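Local coordinates for putative 4-amino-4-deoxychorismate lyase (Thermus thermophilus, PDB 2ZGI) that binds pyridoxal-5'-phosphate and is probably a 4-amino-4-deoxychorismate lyase of the class-IV aminotransferase family, at the interface of chains A and B. Numbering follows the deposited sequence. Chains: chain A/B, Putative 4-amino-4-deoxychorismate lyase.

Contact 1: the interface of chains A and B. Residues chain A 89-91; chain B 3-6.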
# COMPACT_ATOMS: atom_id res chain seq x y z
N VAL A 89 -30.23 11.57 -2.80
CA VAL A 89 -30.49 11.07 -4.16
C VAL A 89 -30.65 9.56 -4.24
O VAL A 89 -29.71 8.81 -3.92
CB VAL A 89 -29.33 11.45 -5.13
CG1 VAL A 89 -29.51 10.77 -6.50
CG2 VAL A 89 -29.19 12.95 -5.27
N ARG A 90 -31.86 9.13 -4.64
CA ARG A 90 -32.09 7.76 -5.10
C ARG A 90 -32.57 7.87 -6.54
O ARG A 90 -33.68 8.34 -6.81
CB ARG A 90 -33.13 7.05 -4.23
CG ARG A 90 -33.38 5.59 -4.63
CD ARG A 90 -34.47 4.95 -3.82
NE ARG A 90 -35.81 5.13 -4.42
CZ ARG A 90 -36.77 5.88 -3.90
NH1 ARG A 90 -36.56 6.54 -2.76
NH2 ARG A 90 -37.95 5.98 -4.50
N LEU A 91 -31.69 7.46 -7.45
CA LEU A 91 -31.93 7.57 -8.87
C LEU A 91 -31.97 6.18 -9.48
O LEU A 91 -30.95 5.48 -9.49
CB LEU A 91 -30.82 8.41 -9.51
CG LEU A 91 -31.03 9.12 -10.84
CD1 LEU A 91 -32.46 9.58 -11.06
CD2 LEU A 91 -30.08 10.32 -10.93
N LEU B 3 -36.34 7.70 -12.47
CA LEU B 3 -37.02 8.17 -11.26
C LEU B 3 -36.04 8.74 -10.25
O LEU B 3 -35.05 8.07 -9.90
CB LEU B 3 -37.79 7.03 -10.61
CG LEU B 3 -38.69 6.13 -11.48
CD1 LEU B 3 -39.28 4.99 -10.62
CD2 LEU B 3 -39.78 6.96 -12.13
N LEU B 4 -36.32 9.95 -9.79
CA LEU B 4 -35.56 10.57 -8.72
C LEU B 4 -36.39 10.59 -7.44
O LEU B 4 -37.41 11.28 -7.36
CB LEU B 4 -35.16 12.00 -9.10
CG LEU B 4 -34.52 12.83 -7.98
CD1 LEU B 4 -33.23 12.18 -7.42
CD2 LEU B 4 -34.26 14.24 -8.47
N ASN B 5 -35.93 9.85 -6.45
CA ASN B 5 -36.64 9.70 -5.18
C ASN B 5 -38.11 9.30 -5.37
O ASN B 5 -39.00 9.77 -4.65
CB ASN B 5 -36.48 10.95 -4.29
CG ASN B 5 -35.04 11.20 -3.86
OD1 ASN B 5 -34.24 10.27 -3.73
ND2 ASN B 5 -34.70 12.45 -3.63
N GLY B 6 -38.35 8.42 -6.35
CA GLY B 6 -39.65 7.83 -6.59
C GLY B 6 -40.46 8.58 -7.63
O GLY B 6 -41.50 8.10 -8.10
O HOH W 1 -36.29 6.96 -7.22
O HOH W 2 -38.53 8.86 -1.65
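A:Arg90 meets B:Asn5 through its backbone first. At this point the N-terminal strand of chain B (residues 2-4) runs antiparallel to strand 89-96 of chain A, with A:Leu91 bridged to B:Leu4, so that a sheet continues across what is probably the dimer interface of this pyridoxal-phosphate enzyme. B:Asn5 N donates to A:Arg90 O over 2.7 Å, nearly straight and in the carbonyl plane. In return, A:Arg90 N donates to B:Asn5 OD1, the side-chain amide oxygen, at 2.8 Å, the donor tilted 30° out of the plane of the B:Asn5 side-chain amide. The amide can stand in for a backbone acceptor because CG lies beside its own backbone N (chi1 -64°). The left-handed backbone of B:Asn5 and the glycine after it form a type I' turn that takes the chain away from the partner strand.

Water adds a second layer. Water 1 joins A:Arg90 O (3.0 Å) to B:Gly6 N, so the carbonyl oxygen is gripped by both a backbone N-H and a water. Water 2 sits at the rim of the A:Arg90 guanidinium, in its plane, and links NH1 to B:Asn5 O.

The arginine side chain runs extended through its first two torsions, then bends at chi3 (89°), which lays the flat guanidinium over the turn, with B:Asn5 CA 3.7 Å above one face, offset toward the rim. An alanine in its place would probably uncover this turn and leave the water at B:Asn5 O without its tie to chain A.

Apolar contact is lighter. The methyl groups A:Val89 CG1 and B:Leu4 CD1 approach to 4.1 Å, their side chains crossing at a slant. On the same face of the strand, the A:Leu91 methyl CD1 lies 3.2 Å from the backbone oxygen B:Leu3 O.

Contact 2: the interface of chains A and B. Residues chain A 68-69, 72-73, 94; chain B 1, 3.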
# COMPACT_ATOMS: atom_id res chain seq x y z
N ALA A 68 -42.52 0.33 -10.98
CA ALA A 68 -42.75 1.22 -12.11
C ALA A 68 -41.81 0.90 -13.29
O ALA A 68 -42.27 0.72 -14.43
CB ALA A 68 -42.60 2.67 -11.69
N LEU A 69 -40.50 0.82 -13.01
CA LEU A 69 -39.51 0.54 -14.06
C LEU A 69 -39.78 -0.73 -14.89
O LEU A 69 -39.61 -0.72 -16.11
CB LEU A 69 -38.09 0.49 -13.48
CG LEU A 69 -37.60 1.77 -12.80
CD1 LEU A 69 -36.26 1.49 -12.12
CD2 LEU A 69 -37.48 2.94 -13.78
N ALA A 72 -41.84 -0.25 -17.95
CA ALA A 72 -41.55 0.95 -18.71
C ALA A 72 -41.37 0.71 -20.21
O ALA A 72 -41.56 1.63 -21.01
CB ALA A 72 -40.33 1.69 -18.11
N PHE A 73 -40.99 -0.51 -20.57
CA PHE A 73 -40.77 -0.85 -21.98
C PHE A 73 -41.37 -2.21 -22.36
O PHE A 73 -40.64 -3.17 -22.62
CB PHE A 73 -39.28 -0.78 -22.34
CG PHE A 73 -38.67 0.55 -22.02
CD1 PHE A 73 -38.11 0.79 -20.77
CD2 PHE A 73 -38.72 1.58 -22.95
CE1 PHE A 73 -37.57 2.03 -20.46
CE2 PHE A 73 -38.18 2.83 -22.64
CZ PHE A 73 -37.61 3.05 -21.39
N ALA A 94 -34.40 2.64 -16.13
CA ALA A 94 -34.52 1.47 -16.99
C ALA A 94 -34.44 1.91 -18.45
O ALA A 94 -34.87 3.02 -18.80
CB ALA A 94 -35.85 0.80 -16.72
N MSE B 1 -36.72 5.46 -18.95
CA MSE B 1 -37.45 6.09 -17.81
C MSE B 1 -36.52 6.23 -16.61
O MSE B 1 -35.83 5.28 -16.25
CB MSE B 1 -38.66 5.23 -17.44
CG MSE B 1 -39.16 5.43 -15.99
SE MSE B 1 -40.77 4.40 -15.51
CE MSE B 1 -42.04 5.90 -15.26
N LEU B 3 -36.34 7.70 -12.47
CA LEU B 3 -37.02 8.17 -11.26
C LEU B 3 -36.04 8.74 -10.25
O LEU B 3 -35.05 8.07 -9.90
CB LEU B 3 -37.79 7.03 -10.61
CG LEU B 3 -38.69 6.13 -11.48
CD1 LEU B 3 -39.28 4.99 -10.62
CD2 LEU B 3 -39.78 6.96 -12.13
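B:Met1, the first residue of chain B, is held at both ends of its backbone by A:Ala94 of strand 89-96. This is the subunit contact of a class-IV pyridoxal-phosphate enzyme, a family whose members commonly work as dimers, and here the N-terminal segment of one chain adds an antiparallel edge to a sheet of the other. A:Ala94 N donates to B:Met1 O over 3.0 Å, the donor lying nearly in line with the C=O bond. The terminal amino nitrogen, B:Met1 N, donates back to A:Ala94 O at 3.1 Å. Two reciprocal bonds between one pair of residues fix the register of the segment from its first residue.

The side chain, modelled as selenomethionine, leaves the backbone with CG anti to N (chi1 157°) and turns toward helix 59-69 of chain A and the loop that follows it. B:Met1 CB, at the root, lies 4.0 Å from A:Ala72 CB, the methyl of a loop residue. One bond further, CG packs against A:Leu69 CD2 at 3.7 Å, the two side chains meeting at an angle rather than alongside. The selenium touches the same two neighbours, 3.8 Å from A:Ala72 CB and slightly further from A:Leu69 CD2. After SE the chain bends (chi3 -113°), and the terminal methyl turns off from this pair.

A:Leu69 CD2 therefore serves several partners: it touches CG and SE of B:Met1, lies close to that residue's carbonyl oxygen, and reaches B:Leu3 CG as well. B:Leu3, two residues on, points to the same side of the segment, and its CD1 methyl approaches A:Ala68 CB at the end of the helix. Beyond the amino terminus stands A:Phe73, whose ring atom CZ comes within 3.5 Å of B:Met1 N.

The C-alpha centres of contact 1 and contact 2 lie about 12 Å apart, and both belong to one antiparallel pairing: strand 89-96 of chain A runs through the two, and B:Leu3 is common to them. The register is constant, so contact 2 starts the N-terminal segment of chain B and contact 1 ends it at the turn. Contact 2 adds packing on helix 59-69, which contact 1 lacks, whereas contact 1 brings bridging waters. Twofold symmetry repeats the arrangement with the chains exchanged; each subunit thus lends its N-terminus to the other, an exchange likely to stabilise the pairing of A with B, probably the dimer common in this family.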